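Local structure of hydrolase, isochorismatase family (Pseudomonas putida, 4L07) at residues A23-D28 / D137-T142; V65-I70 / P109-V114. The protein is a maleamate amidase of the isochorismatase family, hydrolysing the amide group of maleamate to give maleate and ammonia. All coordinates share one frame; numbering follows the deposited sequence.

Contact 1: A23-D28 / D137-T142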
# COMPACT_ATOMS: atom_id res chain seq x y z
N ALA A 23 -9.25 -18.22 -5.71
CA ALA A 23 -8.87 -18.25 -4.31
C ALA A 23 -10.06 -17.81 -3.46
O ALA A 23 -10.88 -16.99 -3.89
CB ALA A 23 -7.66 -17.37 -4.05
N ILE A 24 -10.16 -18.39 -2.27
CA ILE A 24 -11.25 -18.08 -1.35
C ILE A 24 -10.71 -17.20 -0.22
O ILE A 24 -9.71 -17.54 0.42
CB ILE A 24 -11.87 -19.37 -0.74
CG1 ILE A 24 -12.03 -20.49 -1.79
CG2 ILE A 24 -13.15 -19.08 0.04
CD1 ILE A 24 -12.90 -20.18 -3.00
N ILE A 25 -11.36 -16.06 0.01
CA ILE A 25 -11.03 -15.20 1.14
C ILE A 25 -12.19 -15.24 2.13
O ILE A 25 -13.31 -14.87 1.79
CB ILE A 25 -10.75 -13.74 0.71
CG1 ILE A 25 -9.74 -13.70 -0.45
CG2 ILE A 25 -10.31 -12.91 1.91
CD1 ILE A 25 -9.71 -12.38 -1.19
N VAL A 26 -11.91 -15.69 3.35
CA VAL A 26 -12.92 -15.76 4.41
C VAL A 26 -12.65 -14.62 5.39
O VAL A 26 -11.72 -14.67 6.19
CB VAL A 26 -12.89 -17.12 5.12
CG1 VAL A 26 -14.04 -17.23 6.13
CG2 VAL A 26 -12.98 -18.24 4.10
N VAL A 27 -13.47 -13.58 5.30
CA VAL A 27 -13.24 -12.34 6.05
C VAL A 27 -13.85 -12.36 7.45
O VAL A 27 -15.08 -12.32 7.61
CB VAL A 27 -13.79 -11.12 5.28
CG1 VAL A 27 -13.49 -9.83 6.03
CG2 VAL A 27 -13.21 -11.07 3.87
N ASP A 28 -12.98 -12.43 8.46
CA ASP A 28 -13.36 -12.18 9.86
C ASP A 28 -14.51 -13.03 10.39
O ASP A 28 -15.35 -12.53 11.15
CB ASP A 28 -13.68 -10.69 10.08
CG ASP A 28 -12.50 -9.78 9.78
OD1 ASP A 28 -11.36 -10.28 9.66
OD2 ASP A 28 -12.72 -8.55 9.67
N ASP A 137 -6.29 -15.13 -10.09
CA ASP A 137 -6.95 -14.15 -10.97
C ASP A 137 -8.38 -13.81 -10.55
O ASP A 137 -8.93 -12.79 -10.98
CB ASP A 137 -6.89 -14.57 -12.45
CG ASP A 137 -7.52 -15.93 -12.72
OD1 ASP A 137 -8.36 -16.41 -11.92
OD2 ASP A 137 -7.19 -16.53 -13.76
N THR A 138 -8.97 -14.67 -9.73
CA THR A 138 -10.37 -14.53 -9.32
C THR A 138 -10.50 -14.89 -7.85
O THR A 138 -10.03 -15.95 -7.42
CB THR A 138 -11.29 -15.46 -10.15
OG1 THR A 138 -11.00 -15.30 -11.54
CG2 THR A 138 -12.77 -15.14 -9.90
N VAL A 139 -11.11 -13.99 -7.07
CA VAL A 139 -11.32 -14.24 -5.65
C VAL A 139 -12.80 -14.39 -5.33
O VAL A 139 -13.65 -13.71 -5.92
CB VAL A 139 -10.66 -13.17 -4.74
CG1 VAL A 139 -9.14 -13.19 -4.91
CG2 VAL A 139 -11.22 -11.77 -5.00
N VAL A 140 -13.10 -15.30 -4.41
CA VAL A 140 -14.45 -15.41 -3.87
C VAL A 140 -14.40 -14.89 -2.43
O VAL A 140 -13.62 -15.37 -1.60
CB VAL A 140 -15.04 -16.85 -3.94
CG1 VAL A 140 -14.67 -17.54 -5.25
CG2 VAL A 140 -14.61 -17.67 -2.75
N VAL A 141 -15.21 -13.87 -2.16
CA VAL A 141 -15.18 -13.22 -0.86
C VAL A 141 -16.41 -13.62 -0.05
O VAL A 141 -17.54 -13.56 -0.54
CB VAL A 141 -15.08 -11.68 -0.99
CG1 VAL A 141 -14.94 -11.04 0.39
CG2 VAL A 141 -13.90 -11.29 -1.86
N THR A 142 -16.16 -14.04 1.19
CA THR A 142 -17.19 -14.44 2.15
C THR A 142 -16.85 -13.81 3.50
O THR A 142 -15.75 -13.29 3.67
CB THR A 142 -17.21 -15.98 2.34
OG1 THR A 142 -15.99 -16.41 2.97
CG2 THR A 142 -17.35 -16.70 1.00

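Contact 2: V65-I70 / P109-V114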
# COMPACT_ATOMS: atom_id res chain seq x y z
N VAL A 65 -6.93 -20.98 0.04
CA VAL A 65 -8.00 -20.63 0.98
C VAL A 65 -7.36 -19.84 2.11
O VAL A 65 -6.50 -20.36 2.82
CB VAL A 65 -8.69 -21.89 1.57
CG1 VAL A 65 -9.63 -21.51 2.72
CG2 VAL A 65 -9.44 -22.66 0.49
N ILE A 66 -7.75 -18.57 2.25
CA ILE A 66 -7.12 -17.67 3.22
C ILE A 66 -8.17 -17.03 4.14
O ILE A 66 -9.15 -16.45 3.67
CB ILE A 66 -6.30 -16.56 2.51
CG1 ILE A 66 -5.21 -17.19 1.64
CG2 ILE A 66 -5.67 -15.61 3.53
CD1 ILE A 66 -4.61 -16.24 0.62
N PHE A 67 -7.96 -17.17 5.45
CA PHE A 67 -8.83 -16.57 6.47
C PHE A 67 -8.22 -15.28 7.00
O PHE A 67 -7.01 -15.18 7.13
CB PHE A 67 -9.01 -17.53 7.65
CG PHE A 67 -9.77 -18.78 7.31
CD1 PHE A 67 -9.15 -19.85 6.66
CD2 PHE A 67 -11.11 -18.92 7.67
CE1 PHE A 67 -9.85 -21.01 6.35
CE2 PHE A 67 -11.82 -20.07 7.37
CZ PHE A 67 -11.19 -21.12 6.71
N THR A 68 -9.08 -14.31 7.32
CA THR A 68 -8.62 -13.07 7.95
C THR A 68 -9.23 -12.90 9.34
O THR A 68 -10.30 -13.44 9.63
CB THR A 68 -8.94 -11.82 7.09
OG1 THR A 68 -10.31 -11.46 7.24
CG2 THR A 68 -8.65 -12.08 5.62
N THR A 69 -8.53 -12.16 10.19
CA THR A 69 -9.02 -11.82 11.52
C THR A 69 -8.49 -10.43 11.88
O THR A 69 -7.39 -10.04 11.45
CB THR A 69 -8.61 -12.88 12.58
OG1 THR A 69 -9.31 -12.65 13.81
CG2 THR A 69 -7.11 -12.86 12.85
N ILE A 70 -9.28 -9.68 12.64
CA ILE A 70 -8.84 -8.43 13.23
C ILE A 70 -8.34 -8.73 14.64
O ILE A 70 -9.07 -9.28 15.47
CB ILE A 70 -10.00 -7.40 13.31
CG1 ILE A 70 -10.45 -6.97 11.90
CG2 ILE A 70 -9.57 -6.20 14.15
CD1 ILE A 70 -11.75 -6.18 11.87
N PRO A 109 -5.54 -26.79 10.22
CA PRO A 109 -4.21 -26.33 10.56
C PRO A 109 -3.41 -25.75 9.39
O PRO A 109 -2.64 -24.81 9.60
CB PRO A 109 -3.54 -27.59 11.10
CG PRO A 109 -4.66 -28.32 11.77
CD PRO A 109 -5.87 -28.06 10.92
N ASN A 110 -3.58 -26.31 8.18
CA ASN A 110 -2.86 -25.84 6.98
C ASN A 110 -3.24 -24.41 6.58
O ASN A 110 -2.43 -23.71 5.96
CB ASN A 110 -3.16 -26.74 5.77
CG ASN A 110 -2.25 -27.96 5.67
OD1 ASN A 110 -2.30 -28.69 4.68
ND2 ASN A 110 -1.42 -28.19 6.68
N ASP A 111 -4.47 -24.01 6.88
CA ASP A 111 -5.03 -22.76 6.36
C ASP A 111 -4.31 -21.53 6.89
O ASP A 111 -4.15 -21.36 8.10
CB ASP A 111 -6.53 -22.66 6.68
CG ASP A 111 -7.36 -23.78 6.05
OD1 ASP A 111 -6.93 -24.40 5.05
OD2 ASP A 111 -8.48 -24.02 6.56
N VAL A 112 -3.87 -20.66 5.97
CA VAL A 112 -3.22 -19.41 6.33
C VAL A 112 -4.22 -18.43 6.93
O VAL A 112 -5.31 -18.23 6.40
CB VAL A 112 -2.52 -18.78 5.11
CG1 VAL A 112 -2.05 -17.36 5.41
CG2 VAL A 112 -1.36 -19.65 4.65
N VAL A 113 -3.83 -17.84 8.07
CA VAL A 113 -4.58 -16.74 8.67
C VAL A 113 -3.79 -15.44 8.52
O VAL A 113 -2.60 -15.40 8.81
CB VAL A 113 -4.91 -17.03 10.15
CG1 VAL A 113 -5.65 -15.86 10.79
CG2 VAL A 113 -5.74 -18.30 10.26
N VAL A 114 -4.46 -14.41 8.02
CA VAL A 114 -3.86 -13.07 7.93
C VAL A 114 -4.49 -12.16 8.99
O VAL A 114 -5.72 -12.05 9.08
CB VAL A 114 -4.00 -12.48 6.50
CG1 VAL A 114 -5.38 -12.73 5.94
CG2 VAL A 114 -3.68 -10.99 6.46
O HOH W 1 -3.93 -21.31 3.19

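Contact 1: A23-D28 / D137-T142
Ile-25 reaches diagonally across the strand pair, its CD1 lying 3.8 Å from Val-139 CB and against CG1 of the same valine. The first torsion sets CG1 anti to the carbonyl carbon (chi1 -51°) and the second is extended, which carries the methyl back past its bridge partner Val-141, whose CG2 is 4.4 Å from Ile-25 CD1. Val-141 is met more closely by Val-27, whose CG2 is 3.9 Å from Val-141 CG1. These side chains thus interlock in steps along one face of the sheet, the face on which helix 146-159 packs. On the other face, under helix 45-60, Ile-24 lies against Val-140; the modelled distance between their closest methyls is doubtful. Beside them Thr-142 turns OG1 between its own backbone N and carbonyl carbon (chi1 67°), with Val-26 CG2 3.7 Å from Thr-142 OG1. That rotation brings Thr-142 OG1 to Ile-25 O as a weak second donor (3.3 Å), beside the sound bond from Thr-142 N (3.0 Å). The parallel ladder continues with Val-140 N to Ala-23 O at 2.8 Å, Ile-25 N to Val-140 O, and Val-27 N to Thr-142 O at 2.8 Å, this last donor tilted 35° from the carbonyl plane. Ile-24 and Val-26 direct their backbone bonds to Pro-64 and strand 65-70. The central strand is therefore satisfied from two neighbours within a sheet that has helices on both faces, and it delivers Asp-28 beside Lys-116 and Cys-149, a grouping consistent with the Asp-Lys-Cys triad of isochorismatase-family amidases.

Contact 2: V65-I70 / P109-V114
Asp-111 OD2 comes to 3.3 Å from Phe-67 CE1 while also accepting a hydrogen bond from Gln-108 N and forming a salt bridge with Arg-59. The carboxylate and ring planes are only 24° apart, and Asp-111 CB adds an apolar touch, 3.7 Å from Phe-67 CE1. With CG anti to the carbonyl carbon (chi1 -67°), the ring swings toward the turn that leads into the second strand, beyond its bridge partner Val-113, so that Val-112 O lies at its edge. Where Asp-111 opens the pair, direct pairing gives way to a water, which donates to Val-65 O (2.8 Å) and accepts from Val-112 N (2.9 Å). Regular parallel bonding follows: Phe-67 N to Val-112 O, Val-114 N to Phe-67 O at 2.8 Å, and Thr-69 N to Val-114 O. On the opposite face from the ring, Thr-68 and Val-114 lie side by side and point the same way, Val-114 CG1 pressed tightly to 3.3 Å from Thr-68 CG2. The valine methyl CG1 sits between its own backbone N and carbonyl carbon (chi1 43°), which also brings Val-114 CG1 to 3.2 Å from Phe-67 O. Ile-66 CG2 approaches roughly at right angles to Thr-68 CG2, 3.8 Å from Val-114 CG1. The threonine hydroxyls bond elsewhere, Thr-68 OG1 to Asp-28 OD1 and Thr-69 OG1 to Val-99 O. Methyls thus carry the side-chain packing between the strands while each hydroxyl serves another part of the fold; Thr-68 is probably a second-shell partner steadying Asp-28, the likely catalytic aspartate, and the ion pair of Asp-111 ties the strand's entrance to helix 45-60.

Both contacts belong to one parallel sheet, with centres 11 Å apart. The first four strands across it are 112-116, 65-70, 22-27 and 138-144, so contact 2 joins the first two and contact 1 the next two. Strands 22-27 and 65-70 are immediate neighbours, probably bonded through Val-26 N to Ile-66 O and Ile-24 O to Ile-66 N. Along the chain, contact 2 is nested within the loop that contact 1 closes, the chain first building outward to 112-116 and then returning to the far side of 22-27. The four strands share one direction, which gathers Asp-28, Thr-68 and Lys-116 near their C-terminal ends, where the active site probably lies.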